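Local coordinates for exonuclease (Laribacter hongkongensis, PDB 3SYY), which digests double-stranded DNA with strict 5'-to-3' polarity, as an alkaline exonuclease whose nuclease site holds magnesium ions, at residues Q137-M142 with A175-I180; W149-S154 with C167-R172. All coordinates share one frame; numbering follows the deposited sequence.

Contact 1: Q137-M142 with A175-I180; sequences QMQTQM and ALIAEI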
ATOM      1  N   GLN A 137       0.051  -8.432 -24.737  1.00 25.68           N
ATOM      2  CA  GLN A 137       1.267  -7.665 -24.954  1.00 26.19           C
ATOM      3  C   GLN A 137       2.032  -8.202 -26.182  1.00 26.79           C
ATOM      4  O   GLN A 137       2.456  -7.463 -27.057  1.00 25.29           O
ATOM      5  CB  GLN A 137       2.149  -7.776 -23.720  1.00 25.41           C
ATOM      6  CG  GLN A 137       3.460  -7.056 -23.899  1.00 25.30           C
ATOM      7  CD  GLN A 137       4.382  -7.230 -22.712  1.00 27.41           C
ATOM      8  OE1 GLN A 137       4.187  -8.110 -21.868  1.00 29.30           O
ATOM      9  NE2 GLN A 137       5.363  -6.355 -22.613  1.00 26.46           N
ATOM     10  N   MET A 138       2.207  -9.521 -26.220  1.00 28.58           N
ATOM     11  CA  MET A 138       2.998 -10.111 -27.283  1.00 28.43           C
ATOM     12  C   MET A 138       2.279 -10.089 -28.632  1.00 27.61           C
ATOM     13  O   MET A 138       2.927  -9.903 -29.649  1.00 29.58           O
ATOM     14  CB  MET A 138       3.387 -11.532 -26.898  1.00 26.76           C
ATOM     15  CG  MET A 138       4.556 -11.529 -25.831  1.00 28.19           C
ATOM     16  SD  MET A 138       4.978 -13.223 -25.344  1.00 30.60           S
ATOM     17  CE  MET A 138       3.567 -13.857 -24.547  1.00 25.62           C
ATOM     18  N   GLN A 139       0.971 -10.274 -28.636  1.00 29.45           N
ATOM     19  CA  GLN A 139       0.233 -10.169 -29.923  1.00 31.14           C
ATOM     20  C   GLN A 139       0.351  -8.752 -30.440  1.00 31.56           C
ATOM     21  O   GLN A 139       0.506  -8.541 -31.646  1.00 32.90           O
ATOM     22  CB  GLN A 139      -1.223 -10.601 -29.787  1.00 29.92           C
ATOM     23  CG  GLN A 139      -1.395 -12.122 -29.511  1.00 33.37           C
ATOM     24  CD  GLN A 139      -0.887 -13.006 -30.709  1.00 33.47           C
ATOM     25  OE1 GLN A 139      -0.612 -12.489 -31.813  1.00 31.92           O
ATOM     26  NE2 GLN A 139      -0.725 -14.309 -30.458  1.00 34.11           N
ATOM     27  N   THR A 140       0.316  -7.761 -29.529  1.00 30.89           N
ATOM     28  CA  THR A 140       0.500  -6.364 -29.914  1.00 29.55           C
ATOM     29  C   THR A 140       1.877  -6.079 -30.426  1.00 30.40           C
ATOM     30  O   THR A 140       2.052  -5.290 -31.369  1.00 29.63           O
ATOM     31  CB  THR A 140       0.260  -5.411 -28.706  1.00 29.85           C
ATOM     32  OG1 THR A 140      -1.075  -5.605 -28.218  1.00 31.50           O
ATOM     33  CG2 THR A 140       0.491  -3.945 -29.103  1.00 28.79           C
ATOM     34  N   GLN A 141       2.887  -6.687 -29.814  1.00 29.37           N
ATOM     35  CA  GLN A 141       4.255  -6.511 -30.308  1.00 29.57           C
ATOM     36  C   GLN A 141       4.365  -7.066 -31.759  1.00 30.40           C
ATOM     37  O   GLN A 141       4.987  -6.432 -32.626  1.00 30.96           O
ATOM     38  CB  GLN A 141       5.243  -7.262 -29.404  1.00 28.89           C
ATOM     39  CG  GLN A 141       5.602  -6.566 -28.128  1.00 30.50           C
ATOM     40  CD  GLN A 141       6.201  -7.547 -27.093  1.00 33.02           C
ATOM     41  OE1 GLN A 141       6.587  -7.148 -25.989  1.00 35.21           O
ATOM     42  NE2 GLN A 141       6.299  -8.806 -27.470  1.00 33.97           N
ATOM     43  N   MET A 142       3.713  -8.200 -31.995  1.00 31.46           N
ATOM     44  CA  MET A 142       3.613  -8.802 -33.351  1.00 32.99           C
ATOM     45  C   MET A 142       2.840  -7.891 -34.338  1.00 33.79           C
ATOM     46  O   MET A 142       3.295  -7.658 -35.469  1.00 34.81           O
ATOM     47  CB  MET A 142       3.018 -10.200 -33.260  1.00 31.24           C
ATOM     48  CG  MET A 142       4.087 -11.172 -32.748  1.00 31.87           C
ATOM     49  SD  MET A 142       3.590 -12.896 -32.701  1.00 35.14           S
ATOM     50  CE  MET A 142       2.833 -13.120 -31.102  1.00 33.87           C
ATOM     51  N   ALA A 175      -6.641 -13.047 -35.619  1.00 41.01           N
ATOM     52  CA  ALA A 175      -7.939 -12.713 -35.037  1.00 41.04           C
ATOM     53  C   ALA A 175      -7.819 -11.871 -33.783  1.00 41.41           C
ATOM     54  O   ALA A 175      -8.563 -10.871 -33.634  1.00 40.71           O
ATOM     55  CB  ALA A 175      -8.758 -13.962 -34.746  1.00 41.50           C
ATOM     56  N   LEU A 176      -6.905 -12.254 -32.876  1.00 39.82           N
ATOM     57  CA  LEU A 176      -6.736 -11.490 -31.639  1.00 38.95           C
ATOM     58  C   LEU A 176      -6.154 -10.128 -31.959  1.00 38.20           C
ATOM     59  O   LEU A 176      -6.580  -9.123 -31.378  1.00 38.11           O
ATOM     60  CB  LEU A 176      -5.868 -12.223 -30.598  1.00 39.47           C
ATOM     61  CG  LEU A 176      -5.779 -11.535 -29.212  1.00 39.70           C
ATOM     62  CD1 LEU A 176      -7.141 -11.162 -28.647  1.00 40.55           C
ATOM     63  CD2 LEU A 176      -5.030 -12.401 -28.211  1.00 38.94           C
ATOM     64  N   ILE A 177      -5.171 -10.093 -32.854  1.00 36.29           N
ATOM     65  CA  ILE A 177      -4.623  -8.846 -33.297  1.00 36.06           C
ATOM     66  C   ILE A 177      -5.732  -7.903 -33.871  1.00 36.37           C
ATOM     67  O   ILE A 177      -5.739  -6.729 -33.552  1.00 33.69           O
ATOM     68  CB  ILE A 177      -3.461  -9.085 -34.285  1.00 37.07           C
ATOM     69  CG1 ILE A 177      -2.222  -9.606 -33.521  1.00 35.24           C
ATOM     70  CG2 ILE A 177      -3.109  -7.813 -35.095  1.00 37.16           C
ATOM     71  CD1 ILE A 177      -1.059 -10.000 -34.434  1.00 36.31           C
ATOM     72  N   ALA A 178      -6.667  -8.425 -34.671  1.00 36.46           N
ATOM     73  CA  ALA A 178      -7.673  -7.524 -35.283  1.00 37.78           C
ATOM     74  C   ALA A 178      -8.549  -6.951 -34.172  1.00 38.31           C
ATOM     75  O   ALA A 178      -8.870  -5.756 -34.182  1.00 38.99           O
ATOM     76  CB  ALA A 178      -8.497  -8.249 -36.330  1.00 38.16           C
ATOM     77  N   GLU A 179      -8.886  -7.790 -33.195  1.00 38.18           N
ATOM     78  CA  GLU A 179      -9.687  -7.384 -32.049  1.00 39.99           C
ATOM     79  C   GLU A 179      -8.962  -6.351 -31.164  1.00 38.99           C
ATOM     80  O   GLU A 179      -9.567  -5.350 -30.770  1.00 38.77           O
ATOM     81  CB  GLU A 179     -10.103  -8.628 -31.286  1.00 41.41           C
ATOM     82  CG  GLU A 179     -10.723  -8.440 -29.929  1.00 47.36           C
ATOM     83  CD  GLU A 179     -10.885  -9.790 -29.216  1.00 57.10           C
ATOM     84  OE1 GLU A 179     -10.921 -10.843 -29.914  1.00 60.32           O
ATOM     85  OE2 GLU A 179     -10.969  -9.801 -27.959  1.00 60.44           O
ATOM     86  N   ILE A 180      -7.666  -6.558 -30.919  1.00 37.48           N
ATOM     87  CA  ILE A 180      -6.820  -5.579 -30.208  1.00 35.91           C
ATOM     88  C   ILE A 180      -6.828  -4.238 -30.948  1.00 36.45           C
ATOM     89  O   ILE A 180      -7.014  -3.178 -30.336  1.00 35.41           O
ATOM     90  CB  ILE A 180      -5.349  -6.064 -30.083  1.00 36.03           C
ATOM     91  CG1 ILE A 180      -5.265  -7.250 -29.106  1.00 34.78           C
ATOM     92  CG2 ILE A 180      -4.429  -4.936 -29.589  1.00 33.60           C
ATOM     93  CD1 ILE A 180      -3.848  -7.982 -29.141  1.00 29.78           C
TER
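Gln139 and Ile177 mark the point where two helical segments, 137-142 and 175-180, meet almost perpendicularly, their axes 9.5 Å apart at closest approach and crossing at -88°. So steep a crossing lets only a few side chains from each helix take part, and no hydrogen bond joins the two segments. Gln139 contributes most of the surface that its helix brings to the contact. Its CB touches CD1 of Ile180 at 3.8 Å and its CG touches CD2 of Leu176 at 3.9 Å, the glutamine and leucine side chains crossing at about a right angle. Ile177 reaches across with its longer branch: CG1 lies beside the backbone N (chi1 -73°), and Ile177 CG1 comes to 3.5 Å from the Gln139 carbonyl O. Ile177 CD1 rests 3.6 Å from Gln139 OE1. More loosely, Ile177 CD1 lies 4.2 Å from Met142 CB. The Gln139 chain bends at chi2 (-64°), and its amide is held by the backbone leading into helix 174-205: OE1 accepts from Asp173 N and NE2 donates to Glu171 O. The polar end is thereby satisfied while the aliphatic part packs. Thr140 behaves similarly, its OG1 bonded to Lys136 O within its own helix yet 3.7 Å from CG2 of Ile180. In the fold, this contact seats the start of the long helix 174-205 across helix 132-145. Helix 21-25 adds Val21 against Thr140 and Ile180, and another face of helix 132-145 packs on strands 109-114 and 149-155 through Met138.

Contact 2: W149-S154 with C167-R172; sequences WCDFVS and CTRIER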
ATOM      1  N   TRP A 149       6.126 -14.703 -34.571  1.00 31.56           N
ATOM      2  CA  TRP A 149       6.017 -15.343 -33.229  1.00 30.21           C
ATOM      3  C   TRP A 149       6.834 -14.569 -32.220  1.00 28.43           C
ATOM      4  O   TRP A 149       7.669 -13.756 -32.575  1.00 28.12           O
ATOM      5  CB  TRP A 149       6.549 -16.806 -33.259  1.00 31.21           C
ATOM      6  CG  TRP A 149       7.900 -16.937 -33.938  1.00 33.88           C
ATOM      7  CD1 TRP A 149       8.139 -17.281 -35.272  1.00 35.87           C
ATOM      8  CD2 TRP A 149       9.199 -16.761 -33.346  1.00 36.87           C
ATOM      9  NE1 TRP A 149       9.493 -17.318 -35.520  1.00 34.61           N
ATOM     10  CE2 TRP A 149      10.166 -17.033 -34.358  1.00 35.72           C
ATOM     11  CE3 TRP A 149       9.644 -16.472 -32.040  1.00 36.14           C
ATOM     12  CZ2 TRP A 149      11.528 -16.951 -34.121  1.00 35.46           C
ATOM     13  CZ3 TRP A 149      11.007 -16.388 -31.812  1.00 32.63           C
ATOM     14  CH2 TRP A 149      11.932 -16.638 -32.845  1.00 36.36           C
ATOM     15  N   CYS A 150       6.641 -14.894 -30.945  1.00 28.69           N
ATOM     16  CA  CYS A 150       7.413 -14.256 -29.869  1.00 28.21           C
ATOM     17  C   CYS A 150       7.671 -15.364 -28.862  1.00 27.64           C
ATOM     18  O   CYS A 150       6.771 -16.084 -28.478  1.00 26.34           O
ATOM     19  CB  CYS A 150       6.599 -13.166 -29.187  1.00 28.77           C
ATOM     20  SG  CYS A 150       7.529 -12.333 -27.847  1.00 28.07           S
ATOM     21  N   ASP A 151       8.928 -15.510 -28.490  1.00 27.21           N
ATOM     22  CA  ASP A 151       9.311 -16.475 -27.459  1.00 26.99           C
ATOM     23  C   ASP A 151       9.170 -15.737 -26.111  1.00 26.66           C
ATOM     24  O   ASP A 151       9.785 -14.709 -25.887  1.00 27.29           O
ATOM     25  CB  ASP A 151      10.772 -16.856 -27.665  1.00 26.69           C
ATOM     26  CG  ASP A 151      10.931 -18.088 -28.612  1.00 28.66           C
ATOM     27  OD1 ASP A 151       9.928 -18.805 -28.826  1.00 30.84           O
ATOM     28  OD2 ASP A 151      12.036 -18.281 -29.154  1.00 29.46           O
ATOM     29  N   PHE A 152       8.337 -16.265 -25.258  1.00 28.04           N
ATOM     30  CA  PHE A 152       8.139 -15.684 -23.940  1.00 28.17           C
ATOM     31  C   PHE A 152       9.134 -16.354 -23.003  1.00 27.66           C
ATOM     32  O   PHE A 152       9.140 -17.574 -22.906  1.00 27.86           O
ATOM     33  CB  PHE A 152       6.739 -16.036 -23.503  1.00 27.30           C
ATOM     34  CG  PHE A 152       6.440 -15.620 -22.087  1.00 29.31           C
ATOM     35  CD1 PHE A 152       6.581 -16.529 -21.031  1.00 27.59           C
ATOM     36  CD2 PHE A 152       6.018 -14.320 -21.813  1.00 29.64           C
ATOM     37  CE1 PHE A 152       6.277 -16.140 -19.690  1.00 32.63           C
ATOM     38  CE2 PHE A 152       5.697 -13.926 -20.487  1.00 29.48           C
ATOM     39  CZ  PHE A 152       5.873 -14.832 -19.416  1.00 26.51           C
ATOM     40  N   VAL A 153      10.019 -15.586 -22.390  1.00 26.40           N
ATOM     41  CA  VAL A 153      11.035 -16.144 -21.485  1.00 25.93           C
ATOM     42  C   VAL A 153      10.686 -15.653 -20.079  1.00 27.10           C
ATOM     43  O   VAL A 153      10.439 -14.446 -19.905  1.00 26.50           O
ATOM     44  CB  VAL A 153      12.423 -15.607 -21.857  1.00 26.74           C
ATOM     45  CG1 VAL A 153      13.520 -16.034 -20.800  1.00 26.84           C
ATOM     46  CG2 VAL A 153      12.825 -16.134 -23.289  1.00 26.90           C
ATOM     47  N   SER A 154      10.629 -16.577 -19.107  1.00 25.68           N
ATOM     48  CA  SER A 154      10.662 -16.205 -17.680  1.00 25.53           C
ATOM     49  C   SER A 154      11.988 -16.708 -17.074  1.00 26.73           C
ATOM     50  O   SER A 154      12.432 -17.838 -17.389  1.00 27.43           O
ATOM     51  CB  SER A 154       9.424 -16.780 -16.982  1.00 24.98           C
ATOM     52  OG  SER A 154       9.349 -16.452 -15.600  1.00 28.97           O
ATOM     53  N   CYS A 167      10.873 -21.021 -21.333  1.00 27.95           N
ATOM     54  CA  CYS A 167      10.604 -20.343 -22.600  1.00 30.38           C
ATOM     55  C   CYS A 167       9.513 -21.096 -23.332  1.00 31.99           C
ATOM     56  O   CYS A 167       9.498 -22.372 -23.337  1.00 32.18           O
ATOM     57  CB  CYS A 167      11.863 -20.168 -23.432  1.00 30.10           C
ATOM     58  SG  CYS A 167      11.580 -19.471 -25.106  1.00 31.24           S
ATOM     59  N   THR A 168       8.563 -20.346 -23.897  1.00 30.79           N
ATOM     60  CA  THR A 168       7.492 -20.979 -24.724  1.00 31.70           C
ATOM     61  C   THR A 168       7.157 -20.026 -25.881  1.00 32.44           C
ATOM     62  O   THR A 168       7.250 -18.792 -25.716  1.00 32.38           O
ATOM     63  CB  THR A 168       6.253 -21.346 -23.900  1.00 31.16           C
ATOM     64  OG1 THR A 168       5.390 -22.220 -24.642  1.00 33.88           O
ATOM     65  CG2 THR A 168       5.427 -20.072 -23.451  1.00 30.92           C
ATOM     66  N   ARG A 169       6.797 -20.584 -27.043  1.00 31.80           N
ATOM     67  CA  ARG A 169       6.602 -19.768 -28.238  1.00 33.31           C
ATOM     68  C   ARG A 169       5.162 -19.425 -28.428  1.00 33.63           C
ATOM     69  O   ARG A 169       4.295 -20.307 -28.359  1.00 33.82           O
ATOM     70  CB  ARG A 169       7.053 -20.483 -29.511  1.00 34.30           C
ATOM     71  CG  ARG A 169       7.199 -19.475 -30.699  1.00 34.45           C
ATOM     72  CD  ARG A 169       8.141 -20.013 -31.741  1.00 33.13           C
ATOM     73  NE  ARG A 169       9.543 -19.814 -31.359  1.00 35.44           N
ATOM     74  CZ  ARG A 169      10.552 -20.047 -32.186  1.00 35.36           C
ATOM     75  NH1 ARG A 169      10.292 -20.468 -33.416  1.00 37.66           N
ATOM     76  NH2 ARG A 169      11.794 -19.858 -31.810  1.00 38.37           N
ATOM     77  N   ILE A 170       4.904 -18.142 -28.677  1.00 33.42           N
ATOM     78  CA  ILE A 170       3.526 -17.701 -28.906  1.00 33.86           C
ATOM     79  C   ILE A 170       3.454 -17.263 -30.361  1.00 33.93           C
ATOM     80  O   ILE A 170       4.141 -16.308 -30.769  1.00 33.19           O
ATOM     81  CB  ILE A 170       3.132 -16.516 -27.957  1.00 33.10           C
ATOM     82  CG1 ILE A 170       3.337 -16.925 -26.475  1.00 30.95           C
ATOM     83  CG2 ILE A 170       1.678 -16.051 -28.267  1.00 33.41           C
ATOM     84  CD1 ILE A 170       2.384 -18.102 -25.940  1.00 34.06           C
ATOM     85  N   GLU A 171       2.663 -17.986 -31.149  1.00 34.62           N
ATOM     86  CA  GLU A 171       2.534 -17.710 -32.584  1.00 35.85           C
ATOM     87  C   GLU A 171       1.588 -16.525 -32.798  1.00 36.25           C
ATOM     88  O   GLU A 171       0.575 -16.427 -32.108  1.00 36.02           O
ATOM     89  CB  GLU A 171       1.935 -18.947 -33.305  1.00 36.44           C
ATOM     90  CG  GLU A 171       2.829 -20.226 -33.289  1.00 39.60           C
ATOM     91  CD  GLU A 171       4.124 -20.066 -34.085  1.00 43.96           C
ATOM     92  OE1 GLU A 171       5.156 -20.565 -33.616  1.00 47.16           O
ATOM     93  OE2 GLU A 171       4.147 -19.413 -35.161  1.00 48.57           O
ATOM     94  N   ARG A 172       1.893 -15.668 -33.767  1.00 37.39           N
ATOM     95  CA  ARG A 172       0.951 -14.607 -34.243  1.00 38.55           C
ATOM     96  C   ARG A 172      -0.502 -15.079 -34.364  1.00 39.45           C
ATOM     97  O   ARG A 172      -0.767 -16.088 -35.022  1.00 39.33           O
ATOM     98  CB  ARG A 172       1.424 -14.068 -35.593  1.00 38.72           C
ATOM     99  CG  ARG A 172       0.560 -12.943 -36.155  1.00 39.74           C
ATOM    100  CD  ARG A 172       1.168 -12.349 -37.407  1.00 42.46           C
ATOM    101  NE  ARG A 172       0.478 -11.114 -37.757  1.00 42.51           N
ATOM    102  CZ  ARG A 172       1.014  -9.904 -37.686  1.00 42.47           C
ATOM    103  NH1 ARG A 172       2.270  -9.752 -37.335  1.00 41.16           N
ATOM    104  NH2 ARG A 172       0.284  -8.835 -38.006  1.00 41.83           N
TER
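Trp149, Asp151 and Arg169 lie on one face of an antiparallel strand pair, 149-154 with 167-171, in a beta hairpin. The backbone ladder has two hydrogen-bonded pairs, Cys150 with Ile170 and Phe152 with Thr168; Phe152 N to Thr168 O measures 2.8 Å. A short CA-H...O contact, Cys167 CA to Phe152 O at 3.1 Å, supplements it.

The charged interaction is side-on: Arg169 NE donates to Asp151 OD1 at 2.8 Å, nearly straight at 173°, and Arg169 NH2 to Asp151 OD2 at 3.1 Å. Both oxygens are met on their syn sides, but from somewhat out of the carboxylate plane, in keeping with its 37° turn from the guanidinium; OD1 itself lies in the guanidinium plane. Asp151 OD2 is also bonded to Tyr75 OH.

The same guanidinium lies flat over the six-membered ring of Trp149, planes 5° apart, a cation-pi stack with Arg169 CZ 3.5 Å from the ring centroid.

Apolar contact is slighter: Cys167 SG packs against Val153 CG2 at 4.0 Å and also touches Asp151 CB.

One cation thus uses its edge for a carboxylate and its face for an indole, which fixes the guanidinium's orientation and would probably favour a charged Asp151.

In the fold
The two contacts illustrate how interaction chemistry follows position in a fold. Contact 1 is buried and joins helices almost wholly through van der Waals packing, its polar groups satisfied outside its own two segments, one of them by contact 2. Contact 2 is only partly buried and pairs the sheet's edge strand 165-171 with its inner neighbour 149-155, where a salt bridge and a cation-pi stack supplement the backbone ladder. They hold different elements, consecutive in the chain: helix 132-145 precedes strand 149-155 and strand 165-171 precedes helix 174-205, so contact 2 nests inside the loop contact 1 closes. Met142 SD packs against Trp149 CA. Strand 149-155 also adjoins strand 109-114, which carries magnesium ligands Glu112 and Ile113.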